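Local coordinates for protein probable acetyltransferase (Agrobacterium tumefaciens, PDB 2GE3) that probably transfers the acetyl group of acetyl coenzyme A to an acceptor, as a member of the GNAT acetyltransferase family, at residues K11-E16 with D52-D57; R105-T110 with E138-A143; S125-N130 with D150-D155. One frame throughout, in Å; residues are numbered along the deposited sequence.

All three contacts lie around the mixed GNAT sheet, and none has a hydrogen bond between its segments. Interactions 1 and 2 are partly buried, interaction 3 buried. Interaction 1 is at one border of the sheet, where strand 9-12 ends beside the last turn of helix 43-55; one isoleucine of the helix packs on another and on the loop backbone. Interaction 2 joins helices 102-117 and 131-140 through a selenium-centred apolar patch with a charged rim. Interaction 3 sets a histidine ring of strand 121-127 against branched side chains at the end of strand 143-153 and just past it. Interactions 2 and 3 touch acetyl coenzyme A, at its ribose-phosphate and pantetheine portions respectively; interaction 1 is plain packing.

Interaction 1 of 3, residues K11-E16 with D52-D57; sequences KPIRAE and DMIEND
At the border of the GNAT sheet, where edge strand 9-12 runs out into a loop, Ile54 from the last turn of helix 43-55 leans on the backbone of Ile13 to Ala15. Its CD1 does most of the touching: it lies 3.4 Å from Ile13 O and 3.8 Å from Ala15 N. The two isoleucine side chains cross at about a right angle, with Ile13 CG2 and Ile54 CG1 4.1 Å apart. In Ile54, CG1 stands anti to the carbonyl carbon (chi1 -67°), and with chi2 extended the branch ends over the loop. Ile13 is buried, packing also on Val50 and Val62, and a branched apolar residue suits that position. The side chain of Arg14 leaves the backbone away from the helix, and its guanidinium grips Glu16 side-on: OE1 lies in its plane, 2.8 Å from NH2, while NE and NH2 come from the same face of the carboxylate, NH2 from well above it (58°). Beyond Ile54 a Schellman motif ends the helix, with positive phi at Asp57 and bonds from Asp57 N to Ile54 O and His58 N to Met53 O. No hydrogen bond joins the segments; the contact is van der Waals, partly methyl against polar backbone, and the salt bridge stays within the loop.

Interaction 2 of 3, residues R105-T110 with E138-A143; sequences RLMRRT and EKIGFA. With ACO (acetyl coenzyme *a), chain E.
Helix 102-117 passes the C-terminal turn of helix 131-140 with its backbone nearest at Arg108 and Ile140, whose CA atoms are 7.7 Å apart. Ile140 points at the other helix, and one branch serves two partners, CG1 and then its terminal CD1. CG1 meets the selenium of selenomethionine Met107 at 3.6 Å, the chains crossing obliquely. The same selenium lies 4.4 Å from Phe142 CE1, approaching the ring at a slant. A long, unbranched methionine side chain can reach between Ile140 and Phe142; here selenium takes the place of its sulfur. Ile140 CD1, by contrast, sits over one face of the Arg108 guanidinium, offset toward its rim and 3.6 Å from NH1, so the exposed arginine offers a flat, poorly hydrated face to the edge of the patch. Lys139 leads out of the contact to acetyl coenzyme A: NZ bonds to O9A of the 3'-phosphate at 3.1 Å and only weakly to O5B. Arg108 NH2 is 5.3 Å from Lys139 NZ, and the nearby phosphate probably eases the meeting of these like charges. Gly141 ends the helix in a Schellman motif; at its positive phi a side chain would jam against the preceding carbonyl oxygen, so glycine fits. Packing of these two helices beside the coenzyme, with Gly101, Gly103 and Ala104 donating backbone N-H groups to it, belongs to the acetyl coenzyme A site of the GNAT fold.

Interaction 3 of 3, residues S125-N130 with D150-D155; sequences SVHADN and DAVSID. With ACO (acetyl coenzyme *a), chain E.
His127 presents its imidazole to the two methyl branches of Val152, and the tight part of the contact is here. NE2 lies 3.6 Å from Val152 CG1 and CD2 lies 3.7 Å from Val152 CG2, so CD2 and NE2 meet the two branches obliquely; the side chains cross at about a right angle. Ile154 adds its CD1, 3.8 Å from His127 CE1, in an oblique approach. With CG anti to its carbonyl carbon (chi1 -58°), His127 brings the ring up against Val152 and Ile154. Strand 158-167 lies between strands 121-127 and 143-153 in the sheet, so the ring reaches past it. A histidine suits this place because it can pack like a small aromatic while ND1 is bonded to Lys33 O. Val152 and Ile154, both beta-branched, fill the other side, and Ala151 and Val152 form a classic beta bulge opposite Ile159.

The looser, solvent side lies at Asp129 and Asp155, both exposed; Asp155 makes a salt bridge with Arg32. Asp150 belongs instead to the subunit interface, its backbone O bonded to His85 and its OD2 to His120 of the second subunit.

After His127 the chain makes a type I turn, closed by Asn130 N to His127 O at 2.8 Å, and the buried Asn130 becomes the N-cap of helix 131-140. Its ND2 gives a nearly straight bond to O5P of acetyl coenzyme A, 2.9 Å at 166°. A strand passing through a turn into a helix, with the pantetheine arm held at the junction, belongs to the cofactor site of the GNAT fold.

Interaction 1 of 3, residues K11-E16 with D52-D57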
loop_
_atom_site.group_PDB
_atom_site.type_symbol
_atom_site.label_atom_id
_atom_site.label_comp_id
_atom_site.label_asym_id
_atom_site.label_seq_id
_atom_site.Cartn_x
_atom_site.Cartn_y
_atom_site.Cartn_z
ATOM N N LYS A 11 -23.097 3.293 -13.776
ATOM C CA LYS A 11 -22.975 2.081 -14.572
ATOM C C LYS A 11 -21.517 1.637 -14.521
ATOM O O LYS A 11 -20.647 2.462 -14.202
ATOM C CB LYS A 11 -23.378 2.372 -16.017
ATOM C CG LYS A 11 -22.629 3.578 -16.546
ATOM C CD LYS A 11 -23.239 4.121 -17.811
ATOM C CE LYS A 11 -24.733 4.432 -17.657
ATOM N NZ LYS A 11 -25.085 5.654 -18.459
ATOM N N PRO A 12 -21.249 0.336 -14.829
ATOM C CA PRO A 12 -19.846 -0.121 -14.960
ATOM C C PRO A 12 -19.147 0.693 -16.018
ATOM O O PRO A 12 -19.770 1.200 -16.930
ATOM C CB PRO A 12 -19.957 -1.645 -15.295
ATOM C CG PRO A 12 -21.342 -2.013 -14.762
ATOM C CD PRO A 12 -22.216 -0.753 -15.039
ATOM N N ILE A 13 -17.878 0.958 -15.833
ATOM C CA ILE A 13 -17.166 1.745 -16.811
ATOM C C ILE A 13 -16.974 0.909 -18.120
ATOM O O ILE A 13 -16.750 -0.343 -18.092
ATOM C CB ILE A 13 -15.821 2.258 -16.249
ATOM C CG1 ILE A 13 -15.297 3.433 -17.110
ATOM C CG2 ILE A 13 -14.821 1.088 -16.153
ATOM C CD1 ILE A 13 -14.127 4.332 -16.426
ATOM N N ARG A 14 -17.090 1.602 -19.263
ATOM C CA ARG A 14 -16.780 0.998 -20.551
ATOM C C ARG A 14 -15.651 1.781 -21.241
ATOM O O ARG A 14 -15.344 2.940 -20.860
ATOM C CB ARG A 14 -18.041 0.970 -21.391
ATOM C CG ARG A 14 -19.177 0.092 -20.790
ATOM C CD ARG A 14 -20.386 -0.130 -21.778
ATOM N NE ARG A 14 -20.852 1.120 -22.368
ATOM C CZ ARG A 14 -21.851 1.894 -21.918
ATOM N NH1 ARG A 14 -22.570 1.557 -20.850
ATOM N NH2 ARG A 14 -22.157 3.008 -22.573
ATOM N N ALA A 15 -15.031 1.149 -22.245
ATOM C CA ALA A 15 -13.950 1.742 -23.060
ATOM C C ALA A 15 -14.200 3.201 -23.510
ATOM O O ALA A 15 -13.271 4.012 -23.557
ATOM C CB ALA A 15 -13.643 0.852 -24.313
ATOM N N GLU A 16 -15.436 3.512 -23.884
ATOM C CA GLU A 16 -15.792 4.847 -24.347
ATOM C C GLU A 16 -15.655 5.979 -23.256
ATOM O O GLU A 16 -15.434 7.147 -23.586
ATOM C CB GLU A 16 -17.215 4.772 -24.844
ATOM C CG GLU A 16 -18.227 4.749 -23.741
ATOM C CD GLU A 16 -19.591 4.365 -24.250
ATOM O OE1 GLU A 16 -19.915 3.159 -24.162
ATOM O OE2 GLU A 16 -20.313 5.268 -24.770
ATOM N N ASP A 52 -7.600 -2.880 -18.603
ATOM C CA ASP A 52 -7.216 -3.977 -17.690
ATOM C C ASP A 52 -8.281 -4.325 -16.619
ATOM O O ASP A 52 -8.581 -5.498 -16.346
ATOM C CB ASP A 52 -5.924 -3.551 -16.975
ATOM C CG ASP A 52 -5.236 -4.685 -16.216
ATOM O OD1 ASP A 52 -5.046 -5.802 -16.768
ATOM O OD2 ASP A 52 -4.824 -4.447 -15.058
HETATM N N MSE A 53 -8.820 -3.297 -15.977
HETATM C CA MSE A 53 -9.885 -3.477 -15.019
HETATM C C MSE A 53 -11.122 -4.179 -15.616
HETATM O O MSE A 53 -11.635 -5.130 -15.032
HETATM C CB MSE A 53 -10.272 -2.116 -14.483
HETATM C CG MSE A 53 -9.071 -1.444 -13.834
HETATM SE SE MSE A 53 -9.065 -1.805 -11.900
HETATM C CE MSE A 53 -10.110 -0.110 -11.398
ATOM N N ILE A 54 -11.596 -3.689 -16.763
ATOM C CA ILE A 54 -12.706 -4.284 -17.456
ATOM C C ILE A 54 -12.383 -5.764 -17.778
ATOM O O ILE A 54 -13.191 -6.647 -17.550
ATOM C CB ILE A 54 -13.026 -3.494 -18.744
ATOM C CG1 ILE A 54 -13.556 -2.104 -18.374
ATOM C CG2 ILE A 54 -13.987 -4.262 -19.664
ATOM C CD1 ILE A 54 -13.800 -1.196 -19.585
ATOM N N GLU A 55 -11.177 -6.021 -18.255
ATOM C CA GLU A 55 -10.833 -7.322 -18.794
ATOM C C GLU A 55 -10.767 -8.367 -17.680
ATOM O O GLU A 55 -11.278 -9.496 -17.828
ATOM C CB GLU A 55 -9.551 -7.232 -19.648
ATOM C CG GLU A 55 -9.750 -6.953 -21.220
ATOM C CD GLU A 55 -10.930 -5.985 -21.705
ATOM O OE1 GLU A 55 -11.951 -6.581 -22.184
ATOM O OE2 GLU A 55 -10.830 -4.685 -21.687
ATOM N N ASN A 56 -10.200 -7.938 -16.557
ATOM C CA ASN A 56 -10.070 -8.729 -15.337
ATOM C C ASN A 56 -11.192 -8.564 -14.316
ATOM O O ASN A 56 -11.061 -8.987 -13.155
ATOM C CB ASN A 56 -8.744 -8.414 -14.690
ATOM C CG ASN A 56 -7.613 -8.646 -15.636
ATOM O OD1 ASN A 56 -7.625 -9.630 -16.391
ATOM N ND2 ASN A 56 -6.669 -7.728 -15.665
ATOM N N ASP A 57 -12.278 -7.936 -14.777
ATOM C CA ASP A 57 -13.547 -7.911 -14.088
ATOM C C ASP A 57 -13.560 -7.165 -12.718
ATOM O O ASP A 57 -14.469 -7.413 -11.906
ATOM C CB ASP A 57 -14.092 -9.353 -13.999
ATOM C CG ASP A 57 -15.604 -9.396 -13.834
ATOM O OD1 ASP A 57 -16.309 -8.730 -14.635
ATOM O OD2 ASP A 57 -16.099 -10.079 -12.890
#

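Interaction 2 of 3, residues R105-T110 with E138-A143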
loop_
_atom_site.group_PDB
_atom_site.type_symbol
_atom_site.label_atom_id
_atom_site.label_comp_id
_atom_site.label_asym_id
_atom_site.label_seq_id
_atom_site.Cartn_x
_atom_site.Cartn_y
_atom_site.Cartn_z
ATOM N N ARG A 105 -24.419 6.268 -3.356
ATOM C CA ARG A 105 -24.918 5.367 -4.394
ATOM C C ARG A 105 -23.830 4.684 -5.172
ATOM O O ARG A 105 -23.905 3.513 -5.448
ATOM C CB ARG A 105 -25.826 6.112 -5.432
ATOM C CG ARG A 105 -27.131 6.761 -4.930
ATOM C CD ARG A 105 -27.978 6.909 -6.170
ATOM N NE ARG A 105 -28.029 8.197 -6.685
ATOM C CZ ARG A 105 -28.183 8.515 -7.971
ATOM N NH1 ARG A 105 -28.199 7.620 -8.954
ATOM N NH2 ARG A 105 -28.274 9.799 -8.249
ATOM N N LEU A 106 -22.843 5.441 -5.603
ATOM C CA LEU A 106 -21.665 4.850 -6.281
ATOM C C LEU A 106 -20.947 3.809 -5.410
ATOM O O LEU A 106 -20.579 2.737 -5.921
ATOM C CB LEU A 106 -20.683 5.966 -6.590
ATOM C CG LEU A 106 -19.989 6.380 -7.893
ATOM C CD1 LEU A 106 -20.614 5.991 -9.214
ATOM C CD2 LEU A 106 -19.737 7.964 -7.769
HETATM N N MSE A 107 -20.733 4.111 -4.118
HETATM C CA MSE A 107 -20.143 3.149 -3.197
HETATM C C MSE A 107 -20.939 1.867 -3.049
HETATM O O MSE A 107 -20.374 0.824 -3.143
HETATM C CB MSE A 107 -19.988 3.730 -1.801
HETATM C CG MSE A 107 -18.694 3.256 -1.068
HETATM SE SE MSE A 107 -18.170 4.802 0.169
HETATM C CE MSE A 107 -18.852 5.986 -1.108
ATOM N N ARG A 108 -22.262 1.958 -2.803
ATOM C CA ARG A 108 -23.115 0.777 -2.746
ATOM C C ARG A 108 -23.042 -0.159 -3.920
ATOM O O ARG A 108 -23.065 -1.398 -3.746
ATOM C CB ARG A 108 -24.582 1.188 -2.478
ATOM C CG ARG A 108 -24.662 1.924 -1.193
ATOM C CD ARG A 108 -25.881 1.799 -0.394
ATOM N NE ARG A 108 -26.301 3.116 0.010
ATOM C CZ ARG A 108 -26.257 3.656 1.217
ATOM N NH1 ARG A 108 -25.780 2.998 2.373
ATOM N NH2 ARG A 108 -26.761 4.901 1.257
ATOM N N ARG A 109 -23.077 0.414 -5.122
ATOM C CA ARG A 109 -22.963 -0.381 -6.341
ATOM C C ARG A 109 -21.592 -1.031 -6.435
ATOM O O ARG A 109 -21.450 -2.189 -6.886
ATOM C CB ARG A 109 -23.177 0.483 -7.591
ATOM C CG ARG A 109 -24.700 0.897 -7.812
ATOM C CD ARG A 109 -25.527 -0.410 -8.186
ATOM N NE ARG A 109 -25.129 -0.940 -9.510
ATOM C CZ ARG A 109 -25.463 -0.364 -10.679
ATOM N NH1 ARG A 109 -26.147 0.797 -10.704
ATOM N NH2 ARG A 109 -25.080 -0.912 -11.828
ATOM N N THR A 110 -20.566 -0.264 -6.089
ATOM C CA THR A 110 -19.178 -0.702 -6.255
ATOM C C THR A 110 -18.851 -1.803 -5.229
ATOM O O THR A 110 -18.211 -2.767 -5.579
ATOM C CB THR A 110 -18.185 0.492 -6.197
ATOM O OG1 THR A 110 -18.572 1.453 -7.193
ATOM C CG2 THR A 110 -16.649 0.050 -6.442
ATOM N N GLU A 138 -18.045 6.287 7.113
ATOM C CA GLU A 138 -18.752 5.795 8.325
ATOM C C GLU A 138 -20.203 5.341 8.036
ATOM O O GLU A 138 -20.589 4.278 8.435
ATOM C CB GLU A 138 -18.736 6.854 9.458
ATOM C CG GLU A 138 -17.256 7.015 9.933
ATOM C CD GLU A 138 -17.051 8.154 10.931
ATOM O OE1 GLU A 138 -17.950 9.005 11.054
ATOM O OE2 GLU A 138 -15.971 8.243 11.557
ATOM N N LYS A 139 -20.963 6.161 7.298
ATOM C CA LYS A 139 -22.336 5.901 7.001
ATOM C C LYS A 139 -22.424 4.592 6.241
ATOM O O LYS A 139 -23.262 3.787 6.526
ATOM C CB LYS A 139 -22.887 7.034 6.141
ATOM C CG LYS A 139 -24.277 6.866 5.770
ATOM C CD LYS A 139 -24.611 7.474 4.444
ATOM C CE LYS A 139 -24.158 8.943 4.322
ATOM N NZ LYS A 139 -24.772 9.510 3.028
ATOM N N ILE A 140 -21.568 4.393 5.235
ATOM C CA ILE A 140 -21.628 3.166 4.437
ATOM C C ILE A 140 -21.279 1.921 5.283
ATOM O O ILE A 140 -21.680 0.866 4.918
ATOM C CB ILE A 140 -20.649 3.257 3.243
ATOM C CG1 ILE A 140 -21.082 4.377 2.268
ATOM C CG2 ILE A 140 -20.538 1.915 2.506
ATOM C CD1 ILE A 140 -22.466 4.321 1.702
ATOM N N GLY A 141 -20.511 2.061 6.387
ATOM C CA GLY A 141 -20.200 0.957 7.273
ATOM C C GLY A 141 -18.684 0.596 7.291
ATOM O O GLY A 141 -18.316 -0.434 7.828
ATOM N N PHE A 142 -17.785 1.474 6.800
ATOM C CA PHE A 142 -16.338 1.269 7.002
ATOM C C PHE A 142 -16.004 1.461 8.489
ATOM O O PHE A 142 -16.597 2.268 9.122
ATOM C CB PHE A 142 -15.488 2.191 6.156
ATOM C CG PHE A 142 -15.404 1.749 4.739
ATOM C CD1 PHE A 142 -16.473 1.973 3.854
ATOM C CD2 PHE A 142 -14.245 1.130 4.261
ATOM C CE1 PHE A 142 -16.383 1.584 2.521
ATOM C CE2 PHE A 142 -14.154 0.710 2.915
ATOM C CZ PHE A 142 -15.202 0.959 2.028
ATOM N N ALA A 143 -15.125 0.629 9.025
ATOM C CA ALA A 143 -14.583 0.733 10.343
ATOM C C ALA A 143 -13.229 1.467 10.285
ATOM O O ALA A 143 -12.373 1.226 9.371
ATOM C CB ALA A 143 -14.405 -0.710 10.944
HETATM N N1A ACO E . -18.480 17.275 7.653
HETATM C C2A ACO E . -19.152 16.234 8.147
HETATM N N3A ACO E . -20.041 15.566 7.391
HETATM C C4A ACO E . -20.301 15.954 6.117
HETATM C C5A ACO E . -19.598 17.051 5.519
HETATM C C6A ACO E . -18.638 17.737 6.376
HETATM N N6A ACO E . -17.936 18.794 5.790
HETATM N N7A ACO E . -20.102 17.253 4.236
HETATM C C8A ACO E . -21.016 16.314 3.990
HETATM N N9A ACO E . -21.150 15.574 5.124
HETATM C C1B ACO E . -22.022 14.433 5.239
HETATM C C2B ACO E . -23.392 14.563 4.595
HETATM O O2B ACO E . -24.265 15.050 5.638
HETATM C C3B ACO E . -23.559 13.080 4.236
HETATM O O3B ACO E . -23.794 12.341 5.445
HETATM P P3B ACO E . -25.256 12.029 6.124
HETATM O O7A ACO E . -25.927 13.290 6.655
HETATM O O8A ACO E . -24.715 11.164 7.265
HETATM O O9A ACO E . -26.100 11.543 4.992
HETATM C C4B ACO E . -22.181 12.586 3.791
HETATM O O4B ACO E . -21.278 13.402 4.527
HETATM C C5B ACO E . -21.942 12.840 2.276
HETATM O O5B ACO E . -22.669 11.863 1.547
HETATM P P1A ACO E . -22.851 11.859 0.011
HETATM O O1A ACO E . -23.223 10.452 -0.271
HETATM O O2A ACO E . -23.757 13.064 -0.128
HETATM O O3A ACO E . -21.329 12.169 -0.462
HETATM P P2A ACO E . -20.774 12.719 -1.817
HETATM O O4A ACO E . -21.635 12.583 -3.033
HETATM O O5A ACO E . -20.319 14.109 -1.465
HETATM O O6A ACO E . -19.476 11.729 -2.033
HETATM C CBP ACO E . -17.082 12.086 -1.680
HETATM C CCP ACO E . -18.435 11.744 -1.033
HETATM C CDP ACO E . -16.050 12.253 -0.515
HETATM C CEP ACO E . -16.640 11.000 -2.660
HETATM C CAP ACO E . -17.141 13.380 -2.588
HETATM O OAP ACO E . -17.568 14.417 -1.739
HETATM C C9P ACO E . -15.891 13.868 -3.265
HETATM O O9P ACO E . -15.609 13.462 -4.392
HETATM N N8P ACO E . -15.108 14.764 -2.630
HETATM C C7P ACO E . -13.821 15.149 -3.255
HETATM C C6P ACO E . -12.879 13.989 -3.503
HETATM C C5P ACO E . -12.663 12.997 -2.386
HETATM O O5P ACO E . -12.613 13.322 -1.203
HETATM N N4P ACO E . -12.459 11.729 -2.768
HETATM C C3P ACO E . -12.567 10.640 -1.818
HETATM C C2P ACO E . -11.425 10.724 -0.836
HETATM S S1P ACO E . -9.891 10.363 -1.655
HETATM C C ACO E . -9.584 9.727 -0.141
HETATM O O ACO E . -10.527 9.400 0.528
HETATM C CH3 ACO E . -8.128 9.529 0.199
#

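Interaction 3 of 3, residues S125-N130 with D150-D155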
loop_
_atom_site.group_PDB
_atom_site.type_symbol
_atom_site.label_atom_id
_atom_site.label_comp_id
_atom_site.label_asym_id
_atom_site.label_seq_id
_atom_site.Cartn_x
_atom_site.Cartn_y
_atom_site.Cartn_z
ATOM N N SER A 125 -7.641 4.646 2.428
ATOM C CA SER A 125 -6.950 5.656 3.232
ATOM C C SER A 125 -7.597 7.001 2.973
ATOM O O SER A 125 -7.870 7.291 1.837
ATOM C CB SER A 125 -5.510 5.719 2.770
ATOM O OG SER A 125 -4.870 4.622 3.469
ATOM N N VAL A 126 -7.838 7.806 4.000
ATOM C CA VAL A 126 -8.454 9.100 3.847
ATOM C C VAL A 126 -7.720 10.169 4.689
ATOM O O VAL A 126 -7.302 9.882 5.820
ATOM C CB VAL A 126 -9.992 9.004 4.181
ATOM C CG1 VAL A 126 -10.235 8.556 5.681
ATOM C CG2 VAL A 126 -10.695 10.232 3.879
ATOM N N HIS A 127 -7.582 11.386 4.149
ATOM C CA HIS A 127 -6.998 12.468 4.910
ATOM C C HIS A 127 -7.819 12.767 6.136
ATOM O O HIS A 127 -9.062 12.853 6.071
ATOM C CB HIS A 127 -6.769 13.752 4.061
ATOM C CG HIS A 127 -5.887 13.569 2.865
ATOM N ND1 HIS A 127 -5.738 14.534 1.898
ATOM C CD2 HIS A 127 -5.108 12.533 2.463
ATOM C CE1 HIS A 127 -4.953 14.088 0.934
ATOM N NE2 HIS A 127 -4.588 12.861 1.234
ATOM N N ALA A 128 -7.134 12.962 7.269
ATOM C CA ALA A 128 -7.820 13.110 8.573
ATOM C C ALA A 128 -8.728 14.339 8.596
ATOM O O ALA A 128 -9.701 14.417 9.383
ATOM C CB ALA A 128 -6.859 13.114 9.794
ATOM N N ASP A 129 -8.401 15.296 7.748
ATOM C CA ASP A 129 -9.185 16.496 7.644
ATOM C C ASP A 129 -10.277 16.461 6.519
ATOM O O ASP A 129 -11.031 17.408 6.370
ATOM C CB ASP A 129 -8.254 17.714 7.552
ATOM C CG ASP A 129 -7.414 17.746 6.243
ATOM O OD1 ASP A 129 -7.483 16.788 5.421
ATOM O OD2 ASP A 129 -6.666 18.760 6.027
ATOM N N ASN A 130 -10.420 15.334 5.802
ATOM C CA ASN A 130 -11.460 15.220 4.780
ATOM C C ASN A 130 -12.782 14.793 5.441
ATOM O O ASN A 130 -13.153 13.615 5.359
ATOM C CB ASN A 130 -11.046 14.185 3.745
ATOM C CG ASN A 130 -11.929 14.196 2.496
ATOM O OD1 ASN A 130 -13.016 14.745 2.480
ATOM N ND2 ASN A 130 -11.409 13.641 1.412
ATOM N N ASP A 150 1.416 12.156 10.000
ATOM C CA ASP A 150 2.276 12.740 8.963
ATOM C C ASP A 150 2.446 11.846 7.701
ATOM O O ASP A 150 3.485 11.819 7.121
ATOM C CB ASP A 150 3.680 13.057 9.500
ATOM C CG ASP A 150 3.695 14.147 10.582
ATOM O OD1 ASP A 150 2.588 14.752 10.808
ATOM O OD2 ASP A 150 4.846 14.382 11.189
ATOM N N ALA A 151 1.444 11.129 7.302
ATOM C CA ALA A 151 1.606 10.146 6.219
ATOM C C ALA A 151 1.511 10.824 4.834
ATOM O O ALA A 151 1.949 10.250 3.862
ATOM C CB ALA A 151 0.596 9.013 6.332
ATOM N N VAL A 152 1.013 12.065 4.794
ATOM C CA VAL A 152 0.666 12.799 3.540
ATOM C C VAL A 152 1.404 14.133 3.646
ATOM O O VAL A 152 1.504 14.714 4.716
ATOM C CB VAL A 152 -0.905 12.948 3.364
ATOM C CG1 VAL A 152 -1.305 13.900 2.188
ATOM C CG2 VAL A 152 -1.560 11.629 3.082
ATOM N N SER A 153 2.006 14.594 2.580
ATOM C CA SER A 153 2.606 15.950 2.600
ATOM C C SER A 153 2.094 16.577 1.309
ATOM O O SER A 153 2.136 15.920 0.256
ATOM C CB SER A 153 4.124 15.842 2.547
ATOM O OG SER A 153 4.758 17.085 2.598
ATOM N N ILE A 154 1.507 17.753 1.355
ATOM C CA ILE A 154 0.976 18.266 0.097
ATOM C C ILE A 154 1.723 19.482 -0.533
ATOM O O ILE A 154 1.925 19.569 -1.776
ATOM C CB ILE A 154 -0.550 18.426 0.086
ATOM C CG1 ILE A 154 -1.178 17.060 -0.063
ATOM C CG2 ILE A 154 -0.976 19.301 -1.127
ATOM C CD1 ILE A 154 -2.722 16.999 0.115
ATOM N N ASP A 155 2.112 20.439 0.276
ATOM C CA ASP A 155 3.076 21.383 -0.194
ATOM C C ASP A 155 3.725 21.942 1.056
ATOM O O ASP A 155 3.373 23.002 1.564
ATOM C CB ASP A 155 2.472 22.427 -1.163
ATOM C CG ASP A 155 1.237 23.111 -0.622
ATOM O OD1 ASP A 155 0.201 23.170 -1.371
ATOM O OD2 ASP A 155 1.355 23.602 0.533
HETATM N N1A ACO E . -18.480 17.275 7.653
HETATM C C2A ACO E . -19.152 16.234 8.147
HETATM N N3A ACO E . -20.041 15.566 7.391
HETATM C C4A ACO E . -20.301 15.954 6.117
HETATM C C5A ACO E . -19.598 17.051 5.519
HETATM C C6A ACO E . -18.638 17.737 6.376
HETATM N N6A ACO E . -17.936 18.794 5.790
HETATM N N7A ACO E . -20.102 17.253 4.236
HETATM C C8A ACO E . -21.016 16.314 3.990
HETATM N N9A ACO E . -21.150 15.574 5.124
HETATM C C1B ACO E . -22.022 14.433 5.239
HETATM C C2B ACO E . -23.392 14.563 4.595
HETATM O O2B ACO E . -24.265 15.050 5.638
HETATM C C3B ACO E . -23.559 13.080 4.236
HETATM O O3B ACO E . -23.794 12.341 5.445
HETATM P P3B ACO E . -25.256 12.029 6.124
HETATM O O7A ACO E . -25.927 13.290 6.655
HETATM O O8A ACO E . -24.715 11.164 7.265
HETATM O O9A ACO E . -26.100 11.543 4.992
HETATM C C4B ACO E . -22.181 12.586 3.791
HETATM O O4B ACO E . -21.278 13.402 4.527
HETATM C C5B ACO E . -21.942 12.840 2.276
HETATM O O5B ACO E . -22.669 11.863 1.547
HETATM P P1A ACO E . -22.851 11.859 0.011
HETATM O O1A ACO E . -23.223 10.452 -0.271
HETATM O O2A ACO E . -23.757 13.064 -0.128
HETATM O O3A ACO E . -21.329 12.169 -0.462
HETATM P P2A ACO E . -20.774 12.719 -1.817
HETATM O O4A ACO E . -21.635 12.583 -3.033
HETATM O O5A ACO E . -20.319 14.109 -1.465
HETATM O O6A ACO E . -19.476 11.729 -2.033
HETATM C CBP ACO E . -17.082 12.086 -1.680
HETATM C CCP ACO E . -18.435 11.744 -1.033
HETATM C CDP ACO E . -16.050 12.253 -0.515
HETATM C CEP ACO E . -16.640 11.000 -2.660
HETATM C CAP ACO E . -17.141 13.380 -2.588
HETATM O OAP ACO E . -17.568 14.417 -1.739
HETATM C C9P ACO E . -15.891 13.868 -3.265
HETATM O O9P ACO E . -15.609 13.462 -4.392
HETATM N N8P ACO E . -15.108 14.764 -2.630
HETATM C C7P ACO E . -13.821 15.149 -3.255
HETATM C C6P ACO E . -12.879 13.989 -3.503
HETATM C C5P ACO E . -12.663 12.997 -2.386
HETATM O O5P ACO E . -12.613 13.322 -1.203
HETATM N N4P ACO E . -12.459 11.729 -2.768
HETATM C C3P ACO E . -12.567 10.640 -1.818
HETATM C C2P ACO E . -11.425 10.724 -0.836
HETATM S S1P ACO E . -9.891 10.363 -1.655
HETATM C C ACO E . -9.584 9.727 -0.141
HETATM O O ACO E . -10.527 9.400 0.528
HETATM C CH3 ACO E . -8.128 9.529 0.199
#